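Local coordinates for LPP20 lipofamily protein (Helicobacter pylori R046Wa, PDB 4KZS) that is of unknown function but is secreted by the bacterium and may act at the outer membrane in connection with the Tol-Pal system, at residues S23-K29 / G93-R98; S45-N49 / I71-T75; N82-V86 / T97-I101; Q120-L124 / S139-L144; F220-A224 / E250-K254. All coordinates share one frame; numbering follows the deposited sequence.

Contact 1 of 5, residues S23-K29 / G93-R98; sequences SGSATSK and GIYYTR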
# COMPACT_ATOMS: atom_id res chain seq x y z
N SER A 23 20.77 -20.74 -4.50
CA SER A 23 21.14 -21.93 -3.73
C SER A 23 21.42 -21.56 -2.28
O SER A 23 21.82 -20.43 -1.99
CB SER A 23 22.40 -22.55 -4.31
OG SER A 23 23.36 -21.53 -4.34
N GLY A 24 21.23 -22.52 -1.38
CA GLY A 24 21.26 -22.17 0.00
C GLY A 24 21.44 -23.45 0.76
O GLY A 24 21.17 -24.52 0.22
N SER A 25 21.90 -23.33 2.00
CA SER A 25 22.19 -24.48 2.88
C SER A 25 21.85 -24.11 4.31
O SER A 25 22.10 -22.97 4.79
CB SER A 25 23.66 -24.85 2.82
OG SER A 25 24.51 -23.71 2.89
N ALA A 26 21.29 -25.09 5.00
CA ALA A 26 20.73 -24.85 6.31
C ALA A 26 20.61 -26.16 7.06
O ALA A 26 20.66 -27.25 6.46
CB ALA A 26 19.35 -24.21 6.16
N THR A 27 20.43 -26.06 8.37
CA THR A 27 20.30 -27.26 9.20
C THR A 27 18.88 -27.84 9.14
O THR A 27 18.51 -28.71 9.91
CB THR A 27 20.76 -26.95 10.62
OG1 THR A 27 20.11 -25.75 11.07
CG2 THR A 27 22.27 -26.69 10.63
N SER A 28 18.10 -27.39 8.17
CA SER A 28 16.78 -27.93 7.92
C SER A 28 16.40 -27.89 6.42
O SER A 28 16.73 -26.93 5.73
CB SER A 28 15.75 -27.12 8.69
OG SER A 28 14.45 -27.52 8.26
N LYS A 29 15.69 -28.90 5.93
CA LYS A 29 15.32 -28.98 4.52
C LYS A 29 14.53 -27.75 4.08
O LYS A 29 14.87 -27.11 3.07
CB LYS A 29 14.54 -30.26 4.22
CG LYS A 29 14.29 -30.55 2.74
CD LYS A 29 13.56 -31.88 2.62
CE LYS A 29 13.26 -32.25 1.17
NZ LYS A 29 12.50 -33.51 0.92
N GLY A 93 23.56 -33.56 8.58
CA GLY A 93 22.68 -32.61 9.22
C GLY A 93 22.45 -31.35 8.42
O GLY A 93 21.46 -30.65 8.64
N ILE A 94 23.36 -31.01 7.52
CA ILE A 94 23.08 -29.85 6.71
C ILE A 94 22.39 -30.20 5.39
O ILE A 94 22.67 -31.24 4.77
CB ILE A 94 24.29 -28.95 6.52
CG1 ILE A 94 25.19 -29.53 5.49
CG2 ILE A 94 25.03 -28.75 7.84
CD1 ILE A 94 25.96 -28.44 4.79
N TYR A 95 21.44 -29.35 5.01
CA TYR A 95 20.70 -29.52 3.77
C TYR A 95 21.13 -28.47 2.77
O TYR A 95 21.58 -27.35 3.13
CB TYR A 95 19.22 -29.44 4.06
CG TYR A 95 18.78 -30.41 5.11
CD1 TYR A 95 19.19 -30.28 6.46
CD2 TYR A 95 17.94 -31.48 4.78
CE1 TYR A 95 18.79 -31.21 7.42
CE2 TYR A 95 17.52 -32.41 5.72
CZ TYR A 95 17.94 -32.27 7.03
OH TYR A 95 17.50 -33.22 7.92
N TYR A 96 21.01 -28.84 1.50
CA TYR A 96 21.35 -27.93 0.42
C TYR A 96 20.23 -28.03 -0.58
O TYR A 96 19.70 -29.13 -0.84
CB TYR A 96 22.69 -28.34 -0.22
CG TYR A 96 23.03 -27.62 -1.52
CD1 TYR A 96 23.75 -26.44 -1.51
CD2 TYR A 96 22.66 -28.16 -2.76
CE1 TYR A 96 24.07 -25.80 -2.71
CE2 TYR A 96 23.00 -27.52 -3.95
CZ TYR A 96 23.70 -26.35 -3.90
OH TYR A 96 24.01 -25.74 -5.05
N THR A 97 19.86 -26.89 -1.14
CA THR A 97 18.79 -26.79 -2.15
C THR A 97 19.30 -25.81 -3.21
O THR A 97 19.95 -24.75 -2.91
CB THR A 97 17.47 -26.27 -1.53
OG1 THR A 97 17.03 -27.16 -0.49
CG2 THR A 97 16.36 -26.22 -2.54
N ARG A 98 19.07 -26.15 -4.47
CA ARG A 98 19.34 -25.17 -5.49
C ARG A 98 18.11 -25.07 -6.41
O ARG A 98 17.47 -26.07 -6.68
CB ARG A 98 20.59 -25.59 -6.21
CG ARG A 98 20.98 -24.74 -7.39
CD ARG A 98 21.51 -25.78 -8.36
NE ARG A 98 22.72 -25.29 -8.93
CZ ARG A 98 23.35 -25.84 -9.94
NH1 ARG A 98 22.92 -26.98 -10.48
NH2 ARG A 98 24.44 -25.26 -10.37
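Residues Ser23 to Ala26 pair antiparallel with Ile94 to Arg98, joining the edge strand 19-26 to the central strand 94-102 of a three-stranded antiparallel sheet packed on helix 29-53. The hydrogen-bonded pairs Gly24-Thr97 and Ala26-Tyr95 alternate with the non-hydrogen-bonded pairs Ser23-Arg98 and Ser25-Tyr96. Tyr95 N reaches Ala26 O at 2.7 Å in a nearly straight bond (171° at the hydrogen), and Ala26 N returns one to Tyr95 O at 2.9 Å.

The Tyr95 side chain does most of the remaining work. Its CG stands beside the backbone N (chi1 -55°), which turns the ring toward the bend where the first strand gives way to the helix. CB lies 3.6 Å from Ala26 O, and CG is 3.5 Å from Lys29 N. CD1 presents the ring edge to Ala26 O, which sits close to the ring plane, and beyond it CE1 approaches Thr27 O at 3.5 Å. On the other flank CD2 runs beside Lys29 CB at 3.7 Å; CE2 keeps to Lys29 N and CB, and CZ is the last ring atom near Lys29 N. Ser28 C and Lys29 N pass over one face, displaced toward the rim, so the ring packs against the main chain at the start of the helix, with Ser28 at the N-cap.

Thr97 points to the same face of the sheet, toward helix 29-53, and its OG1 is hydrogen-bonded to Ser32. Ser25 lies on the opposite face with Tyr96, and its OG is held by Lys35. There the Tyr96 ring slants across the neighbouring strand, its OH 3.6 Å from Ser23 CB.

Contact 2 of 5, residues S45-N49 / I71-T75; sequences SVVVN and INLKT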
# COMPACT_ATOMS: atom_id res chain seq x y z
N SER A 45 17.24 -9.81 -8.65
CA SER A 45 17.25 -8.35 -8.47
C SER A 45 18.42 -7.77 -9.26
O SER A 45 18.22 -6.97 -10.19
CB SER A 45 17.34 -7.96 -7.02
OG SER A 45 16.15 -8.26 -6.31
N VAL A 46 19.65 -8.24 -8.95
CA VAL A 46 20.89 -7.87 -9.67
C VAL A 46 20.76 -7.84 -11.19
O VAL A 46 20.85 -6.78 -11.79
CB VAL A 46 22.09 -8.78 -9.28
CG1 VAL A 46 23.25 -8.65 -10.27
CG2 VAL A 46 22.54 -8.52 -7.85
N VAL A 47 20.56 -8.99 -11.81
CA VAL A 47 20.35 -9.05 -13.28
C VAL A 47 19.33 -8.02 -13.75
O VAL A 47 19.44 -7.48 -14.84
CB VAL A 47 19.93 -10.49 -13.74
CG1 VAL A 47 19.00 -10.50 -14.93
CG2 VAL A 47 21.14 -11.33 -14.06
N VAL A 48 18.32 -7.75 -12.94
CA VAL A 48 17.25 -6.85 -13.33
C VAL A 48 17.69 -5.40 -13.19
O VAL A 48 17.57 -4.61 -14.14
CB VAL A 48 15.98 -7.17 -12.53
CG1 VAL A 48 14.98 -6.06 -12.61
CG2 VAL A 48 15.36 -8.42 -13.07
N ASN A 49 18.20 -5.04 -12.01
CA ASN A 49 18.64 -3.67 -11.75
C ASN A 49 19.66 -3.20 -12.77
O ASN A 49 19.61 -2.07 -13.24
CB ASN A 49 19.18 -3.52 -10.35
CG ASN A 49 18.08 -3.64 -9.26
OD1 ASN A 49 17.23 -2.75 -9.08
ND2 ASN A 49 18.13 -4.74 -8.50
N ILE A 71 21.16 -1.31 -7.82
CA ILE A 71 20.15 -2.15 -7.17
C ILE A 71 18.99 -1.29 -6.62
O ILE A 71 18.58 -1.44 -5.47
CB ILE A 71 20.79 -3.10 -6.09
CG1 ILE A 71 19.83 -4.23 -5.67
CG2 ILE A 71 21.32 -2.34 -4.88
CD1 ILE A 71 20.06 -5.54 -6.40
N ASN A 72 18.47 -0.41 -7.49
CA ASN A 72 17.35 0.49 -7.18
C ASN A 72 16.12 -0.24 -6.60
O ASN A 72 15.61 0.12 -5.53
CB ASN A 72 16.96 1.28 -8.44
CG ASN A 72 16.16 2.52 -8.13
OD1 ASN A 72 16.10 3.45 -8.94
ND2 ASN A 72 15.55 2.56 -6.95
N LEU A 73 15.66 -1.27 -7.31
CA LEU A 73 14.51 -2.05 -6.86
C LEU A 73 14.96 -3.43 -6.46
O LEU A 73 15.76 -4.06 -7.15
CB LEU A 73 13.44 -2.12 -7.96
CG LEU A 73 13.90 -2.51 -9.37
CD1 LEU A 73 14.00 -4.01 -9.48
CD2 LEU A 73 12.96 -1.95 -10.43
N LYS A 74 14.49 -3.90 -5.31
CA LYS A 74 14.91 -5.19 -4.82
C LYS A 74 13.66 -6.05 -4.74
O LYS A 74 12.75 -5.72 -4.00
CB LYS A 74 15.57 -5.06 -3.45
CG LYS A 74 16.54 -6.19 -3.16
CD LYS A 74 17.56 -5.78 -2.11
CE LYS A 74 17.00 -5.77 -0.70
NZ LYS A 74 16.77 -7.15 -0.17
N THR A 75 13.62 -7.12 -5.53
CA THR A 75 12.40 -7.90 -5.66
C THR A 75 12.29 -8.78 -4.42
O THR A 75 13.22 -8.84 -3.64
CB THR A 75 12.31 -8.70 -6.99
OG1 THR A 75 13.40 -9.59 -7.09
CG2 THR A 75 12.38 -7.81 -8.22
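Asn49 and Leu73 form the tight part of this contact between helix 29-53 and the irregular segment 71-75. The side-chain amide pairs with both polar backbone atoms of one residue: Asn49 OD1 accepts from Leu73 N at 2.8 Å, and Asn49 ND2 donates to Leu73 O at 2.8 Å, the acceptor lying in the amide plane. Two bonds fix the rotation of the amide, which the first torsion (chi1 -69°) swings beside its own backbone N. One helical turn earlier, Ser45 OG accepts from Thr75 N at 2.9 Å and also makes a weak hydrogen bond with Val41 O of its own helix. Between these polar grips Val48 CG1 meets Leu73 CD1 at 3.9 Å, the two side chains crossing at about a right angle; Ile153 of helix 135-157 touches both.

The outer side is looser. Ile71 is exposed and poorly ordered, and the placing of its CD1 near Ser45 CB and Val46 CG2 is uncertain. Asn72 and Lys74 also face solvent, the former with a weak bond to Arg152. Helical Ser and Asn side chains thus bond to the main chain of the irregular connection between helix 29-53 and strand 84-91 in the LPP20 lipoprotein region.

Contact 3 of 5, residues N82-V86 / T97-I101; sequences NVEIV and TRVRI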
# COMPACT_ATOMS: atom_id res chain seq x y z
N ASN A 82 6.07 -20.69 -8.31
CA ASN A 82 6.41 -22.06 -8.13
C ASN A 82 7.54 -22.29 -9.22
O ASN A 82 7.21 -22.41 -10.46
CB ASN A 82 5.22 -22.87 -8.49
CG ASN A 82 4.72 -22.57 -9.92
OD1 ASN A 82 5.27 -23.15 -10.90
ND2 ASN A 82 3.71 -21.67 -10.06
N VAL A 83 8.81 -22.33 -8.74
CA VAL A 83 10.07 -22.32 -9.50
C VAL A 83 10.67 -23.73 -9.40
O VAL A 83 10.26 -24.49 -8.52
CB VAL A 83 11.10 -21.38 -8.79
CG1 VAL A 83 10.45 -20.09 -8.33
CG2 VAL A 83 11.76 -22.02 -7.55
N GLU A 84 11.68 -24.07 -10.19
CA GLU A 84 12.22 -25.45 -10.16
C GLU A 84 13.29 -25.76 -9.09
O GLU A 84 14.18 -24.95 -8.81
CB GLU A 84 12.77 -25.84 -11.51
CG GLU A 84 12.06 -25.23 -12.70
CD GLU A 84 12.70 -25.66 -13.99
OE1 GLU A 84 12.03 -25.50 -15.05
OE2 GLU A 84 13.86 -26.16 -13.95
N ILE A 85 13.18 -26.95 -8.51
CA ILE A 85 14.22 -27.50 -7.61
C ILE A 85 15.25 -28.29 -8.43
O ILE A 85 14.94 -29.30 -9.04
CB ILE A 85 13.62 -28.42 -6.54
CG1 ILE A 85 12.55 -27.71 -5.72
CG2 ILE A 85 14.72 -28.93 -5.62
CD1 ILE A 85 13.06 -26.52 -4.94
N VAL A 86 16.48 -27.81 -8.49
CA VAL A 86 17.47 -28.49 -9.31
C VAL A 86 18.36 -29.40 -8.49
O VAL A 86 18.88 -30.35 -9.02
CB VAL A 86 18.27 -27.49 -10.15
CG1 VAL A 86 19.50 -28.15 -10.76
CG2 VAL A 86 17.40 -26.97 -11.27
N THR A 97 19.86 -26.89 -1.14
CA THR A 97 18.79 -26.79 -2.15
C THR A 97 19.30 -25.81 -3.21
O THR A 97 19.95 -24.75 -2.91
CB THR A 97 17.47 -26.27 -1.53
OG1 THR A 97 17.03 -27.16 -0.49
CG2 THR A 97 16.36 -26.22 -2.54
N ARG A 98 19.07 -26.15 -4.47
CA ARG A 98 19.34 -25.17 -5.49
C ARG A 98 18.11 -25.07 -6.41
O ARG A 98 17.47 -26.07 -6.68
CB ARG A 98 20.59 -25.59 -6.21
CG ARG A 98 20.98 -24.74 -7.39
CD ARG A 98 21.51 -25.78 -8.36
NE ARG A 98 22.72 -25.29 -8.93
CZ ARG A 98 23.35 -25.84 -9.94
NH1 ARG A 98 22.92 -26.98 -10.48
NH2 ARG A 98 24.44 -25.26 -10.37
N VAL A 99 17.78 -23.86 -6.85
CA VAL A 99 16.54 -23.58 -7.53
C VAL A 99 16.89 -22.71 -8.68
O VAL A 99 17.94 -22.11 -8.71
CB VAL A 99 15.54 -22.79 -6.69
CG1 VAL A 99 15.12 -23.58 -5.49
CG2 VAL A 99 16.19 -21.54 -6.17
N ARG A 100 16.02 -22.71 -9.68
CA ARG A 100 16.18 -21.85 -10.83
C ARG A 100 14.84 -21.48 -11.40
O ARG A 100 13.78 -22.08 -11.04
CB ARG A 100 16.99 -22.57 -11.87
CG ARG A 100 16.29 -23.79 -12.42
CD ARG A 100 17.14 -24.38 -13.51
NE ARG A 100 16.40 -25.39 -14.27
CZ ARG A 100 16.82 -25.88 -15.44
NH1 ARG A 100 17.98 -25.51 -15.97
NH2 ARG A 100 16.11 -26.77 -16.08
N ILE A 101 14.86 -20.51 -12.29
CA ILE A 101 13.62 -20.11 -12.96
C ILE A 101 13.97 -19.56 -14.27
O ILE A 101 14.98 -18.87 -14.39
CB ILE A 101 12.87 -19.02 -12.20
CG1 ILE A 101 11.50 -18.80 -12.83
CG2 ILE A 101 13.68 -17.71 -12.10
CD1 ILE A 101 10.49 -18.14 -11.89
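This is the open end of the beta hairpin formed by strands 84-91 and 94-102, where Glu84 pairs with Arg100 and Ile85 with Val99. Glu84 and Arg100 exchange two backbone hydrogen bonds, N to O in each direction. Further along, Val86 N donates to Arg98 O at 2.7 Å. The short strand segments run antiparallel at 134°, a marked twist.

The same pair is joined again through its side chains. Arg100 leaves the backbone with CG between N and the carbonyl carbon (chi1 64°), then extends straight to NE, which donates to Glu84 OE2 at 2.7 Å. A weak second bond goes from Arg100 NH2 to the same OE2 at 3.2 Å. The oxygen lies at the guanidinium edge, near its plane, but is approached from above the carboxylate, the two flat groups being turned 57° apart. Val86 CG2 lies against the arginine stem, 3.4 Å from Arg100 CD, and Val86 CG1 reaches Arg98 NH1 at 3.6 Å; that nitrogen is hydrogen-bonded to Asn87.

On the opposite face the contact is apolar. Ile85 CD1 packs on Val99 CG1 at 3.6 Å, and Val83 CG2 meets Val99 CB at 4.0 Å; Val83 and Val99 in turn touch Leu37 and Leu40 of helix 29-53.

Tyr19 takes Glu84 OE1 and makes a cation-pi contact with Arg100, while Tyr21 binds Arg100 NH1. Glu84 and Arg100 thus neutralise each other directly while tyrosines of the first strand bond to their remaining atoms, so the salt bridge probably helps tie all three strands together across one face.

Contact 4 of 5, residues Q120-L124 / S139-L144; sequences QFSTL and SMGDLL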
# COMPACT_ATOMS: atom_id res chain seq x y z
N GLN A 120 -7.07 -4.33 -10.13
CA GLN A 120 -7.54 -4.30 -8.77
C GLN A 120 -7.87 -2.85 -8.44
O GLN A 120 -8.55 -2.58 -7.45
CB GLN A 120 -6.47 -4.79 -7.83
CG GLN A 120 -7.00 -4.92 -6.44
CD GLN A 120 -5.97 -5.45 -5.50
OE1 GLN A 120 -5.08 -6.22 -5.92
NE2 GLN A 120 -6.05 -5.06 -4.22
N PHE A 121 -7.33 -1.93 -9.25
CA PHE A 121 -7.39 -0.50 -8.98
C PHE A 121 -8.76 -0.07 -9.36
O PHE A 121 -9.42 0.64 -8.60
CB PHE A 121 -6.37 0.26 -9.84
CG PHE A 121 -6.01 1.63 -9.31
CD1 PHE A 121 -5.21 1.76 -8.18
CD2 PHE A 121 -6.45 2.78 -9.94
CE1 PHE A 121 -4.85 3.01 -7.69
CE2 PHE A 121 -6.10 4.04 -9.47
CZ PHE A 121 -5.29 4.15 -8.34
N SER A 122 -9.18 -0.51 -10.55
CA SER A 122 -10.50 -0.20 -11.07
C SER A 122 -11.58 -0.51 -10.05
O SER A 122 -12.57 0.20 -9.96
CB SER A 122 -10.75 -0.95 -12.37
OG SER A 122 -10.52 -2.32 -12.14
N THR A 123 -11.37 -1.54 -9.23
CA THR A 123 -12.32 -1.90 -8.16
C THR A 123 -12.14 -1.07 -6.87
O THR A 123 -12.69 -1.41 -5.81
CB THR A 123 -12.29 -3.42 -7.84
OG1 THR A 123 -11.34 -3.69 -6.79
CG2 THR A 123 -12.02 -4.25 -9.09
N LEU A 124 -11.39 0.02 -6.98
CA LEU A 124 -11.11 0.87 -5.84
C LEU A 124 -11.49 2.32 -6.08
O LEU A 124 -11.55 3.10 -5.13
CB LEU A 124 -9.64 0.77 -5.45
CG LEU A 124 -9.30 -0.35 -4.49
CD1 LEU A 124 -7.80 -0.36 -4.24
CD2 LEU A 124 -10.07 -0.15 -3.20
N SER A 139 -5.12 2.02 -0.07
CA SER A 139 -5.01 0.89 -0.94
C SER A 139 -4.61 1.37 -2.31
O SER A 139 -3.62 0.89 -2.84
CB SER A 139 -6.28 0.00 -0.93
OG SER A 139 -6.40 -0.70 0.33
N MET A 140 -5.31 2.37 -2.86
CA MET A 140 -4.89 2.88 -4.18
C MET A 140 -3.42 3.31 -4.18
O MET A 140 -2.67 3.06 -5.17
CB MET A 140 -5.73 4.03 -4.64
CG MET A 140 -7.18 3.64 -4.77
SD MET A 140 -8.29 4.96 -5.34
CE MET A 140 -7.61 5.35 -6.93
N GLY A 141 -3.01 3.95 -3.08
CA GLY A 141 -1.60 4.36 -2.95
C GLY A 141 -0.66 3.18 -3.05
O GLY A 141 0.31 3.18 -3.84
N ASP A 142 -0.96 2.14 -2.28
CA ASP A 142 -0.18 0.90 -2.33
C ASP A 142 -0.05 0.23 -3.72
O ASP A 142 1.08 -0.14 -4.12
CB ASP A 142 -0.69 -0.09 -1.29
CG ASP A 142 -0.60 0.48 0.13
OD1 ASP A 142 0.42 1.14 0.42
OD2 ASP A 142 -1.56 0.26 0.93
N LEU A 143 -1.18 0.08 -4.43
CA LEU A 143 -1.17 -0.56 -5.72
C LEU A 143 -0.19 0.17 -6.64
O LEU A 143 0.73 -0.44 -7.25
CB LEU A 143 -2.58 -0.60 -6.33
CG LEU A 143 -3.74 -1.22 -5.52
CD1 LEU A 143 -4.95 -1.37 -6.42
CD2 LEU A 143 -3.44 -2.58 -4.90
N LEU A 144 -0.36 1.49 -6.68
CA LEU A 144 0.42 2.34 -7.53
C LEU A 144 1.89 2.24 -7.13
O LEU A 144 2.80 2.20 -7.97
CB LEU A 144 -0.12 3.74 -7.43
CG LEU A 144 -1.00 4.21 -8.60
CD1 LEU A 144 -1.85 3.11 -9.17
CD2 LEU A 144 -1.89 5.36 -8.20
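In the helical middle domain, Phe121, on helix 103-121, inserts its ring against Met140, Leu143 and Leu144 of helix 135-157. With CG anti to the backbone N (chi1 -160°), the ring reaches across to the neighbouring helix. Leu144 CD1 sits over one face, and Leu143 CD1 meets the edge, 3.6 Å from Phe121 CD1. On the opposite side of the ring plane comes Met140, its SD 4.8 Å from the Phe121 centroid and 30° off the ring normal, an oblique Met-aromatic contact.

Leu124 extends the apolar patch three residues on. Its CD1 touches Leu143 CD1 at 3.7 Å and Ser139 CB at 3.7 Å, while Leu124 CB lies 3.8 Å from Met140 CG. Leu143 CD1 thus touches both Phe121 and Leu124. At the exposed margin the extended side chain of Gln120 crosses Leu143 at about a right angle, Gln120 NE2 being 3.7 Å from Leu143 CD2.

No hydrogen bond spans the two segments; apart from Met140 O at the edge of the Phe121 ring, the contact is mainly apolar side-chain packing. Helix 165-172 completes the cluster: Tyr167 meets the Phe121 ring edge-to-face and Tyr171 touches Met140 and Leu144, consistent with the apolar interior of a three-helix bundle.

Contact 5 of 5, residues F220-A224 / E250-K254; sequences FTDSA and EVDEK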
# COMPACT_ATOMS: atom_id res chain seq x y z
N PHE A 220 -17.67 17.10 23.50
CA PHE A 220 -18.22 17.36 24.82
C PHE A 220 -16.98 17.95 25.51
O PHE A 220 -16.95 19.12 25.86
CB PHE A 220 -18.98 16.13 25.30
CG PHE A 220 -20.15 15.75 24.40
CD1 PHE A 220 -21.25 16.59 24.27
CD2 PHE A 220 -20.15 14.54 23.70
CE1 PHE A 220 -22.33 16.23 23.46
CE2 PHE A 220 -21.22 14.18 22.88
CZ PHE A 220 -22.32 15.02 22.78
N THR A 221 -15.98 17.09 25.66
CA THR A 221 -14.64 17.36 26.21
C THR A 221 -13.68 16.50 25.40
O THR A 221 -12.45 16.72 25.37
CB THR A 221 -14.65 16.87 27.68
OG1 THR A 221 -13.31 16.85 28.22
CG2 THR A 221 -15.24 15.47 27.79
N ASP A 222 -14.29 15.51 24.74
CA ASP A 222 -13.61 14.53 23.95
C ASP A 222 -14.58 14.01 22.88
O ASP A 222 -15.73 13.69 23.18
CB ASP A 222 -13.10 13.44 24.87
CG ASP A 222 -12.30 14.00 26.05
OD1 ASP A 222 -11.25 14.65 25.86
OD2 ASP A 222 -12.73 13.79 27.19
N SER A 223 -14.10 13.93 21.63
CA SER A 223 -14.98 13.85 20.43
C SER A 223 -15.79 12.58 20.24
O SER A 223 -15.60 11.64 20.97
CB SER A 223 -14.22 14.12 19.13
OG SER A 223 -15.07 13.86 18.01
N ALA A 224 -16.68 12.62 19.25
CA ALA A 224 -17.62 11.58 18.86
C ALA A 224 -17.86 11.74 17.35
O ALA A 224 -18.45 12.74 16.89
CB ALA A 224 -18.95 11.71 19.62
N GLU A 250 -4.27 19.39 26.74
CA GLU A 250 -4.97 18.21 26.22
C GLU A 250 -4.79 18.13 24.69
O GLU A 250 -5.64 17.60 23.97
CB GLU A 250 -6.46 18.27 26.63
CG GLU A 250 -7.39 17.15 26.11
CD GLU A 250 -8.87 17.40 26.42
OE1 GLU A 250 -9.25 17.37 27.61
OE2 GLU A 250 -9.68 17.61 25.48
N VAL A 251 -3.67 18.67 24.20
CA VAL A 251 -3.27 18.61 22.78
C VAL A 251 -3.39 17.18 22.25
O VAL A 251 -3.48 16.97 21.05
CB VAL A 251 -1.81 19.09 22.58
CG1 VAL A 251 -0.79 18.13 23.18
CG2 VAL A 251 -1.49 19.30 21.11
N ASP A 252 -3.41 16.23 23.18
CA ASP A 252 -3.41 14.80 22.86
C ASP A 252 -4.63 14.28 22.15
O ASP A 252 -4.50 13.30 21.43
CB ASP A 252 -3.16 13.96 24.11
CG ASP A 252 -1.74 13.46 24.20
OD1 ASP A 252 -0.82 14.30 24.10
OD2 ASP A 252 -1.54 12.23 24.35
N GLU A 253 -5.81 14.88 22.34
CA GLU A 253 -6.95 14.37 21.57
C GLU A 253 -6.61 14.43 20.09
O GLU A 253 -7.18 13.71 19.27
CB GLU A 253 -8.27 15.08 21.85
CG GLU A 253 -9.40 14.45 21.02
CD GLU A 253 -10.79 15.01 21.24
OE1 GLU A 253 -10.94 16.24 21.42
OE2 GLU A 253 -11.75 14.21 21.21
N LYS A 254 -5.64 15.28 19.77
CA LYS A 254 -5.11 15.42 18.42
C LYS A 254 -4.00 14.38 18.20
O LYS A 254 -4.14 13.45 17.40
CB LYS A 254 -4.60 16.86 18.24
CG LYS A 254 -4.00 17.22 16.89
CD LYS A 254 -3.69 18.71 16.78
CE LYS A 254 -2.64 19.15 17.78
NZ LYS A 254 -1.40 18.34 17.67
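The backbone from Thr221 to Ser223, in the loop after strand 214-215 of the C-terminal domain region, follows an irregular path past residues 250-254, on helix 252-262, with Asp222 CA and Glu253 CA, the nearest pair, 7.1 Å apart. The contact is made by two acidic side chains, Glu250 and Glu253, that reach across to this loop.

Glu253 extends from a CG anti to the backbone N (chi1 -179°) and brings OE2 to the amide of Ser223. The N-H points almost straight at it (168° at the hydrogen). The modelled separation of Ser223 N and Glu253 OE2, 2.4 Å, is too short to be taken literally, though a hydrogen bond is the natural reading. The same oxygen lies near Ser223 CB. Ser223 OG is occupied instead by Asn217.

Glu250, also extended, points OE2 at two other acceptors, 2.9 Å from Thr221 O and 3.4 Å from Asp222 OD1. The carboxylates of Glu250 and Asp222 are inclined at 43°. Thr221 OG1 gives Asp222 OD2 a weak bond at 3.3 Å.

Leu245 touches Thr221 and Glu250, Thr242 touches Asp222 and Glu253, and Leu196 of helix 190-200 lies on Ser223 and Glu253, so the acidic groups are largely buried. Buried like charges would tend to favour the protonated form of one acid, perhaps Asp222 or Glu250.

Overall arrangement
From the N terminus, contact 1 opens on strand 19-26 and closes on strand 94-102, enclosing a long loop. Contact 2 is nested inside it, binding helix 29-53 to the segment that follows the unmodelled residues 59-70. Contact 3 then closes the hairpin of strands 84-91 and 94-102; it shares Thr97 and Arg98 with contact 1, so the central strand is held from both neighbours, the two centres about 13 Å apart. Contact 4 follows in series, tying helix 103-121 to helix 135-157 in the middle domain. Contact 5, last in series, joins a loop to helix 252-262 in the C-terminal domain, its centre about 56 Å from those of contacts 1 and 3.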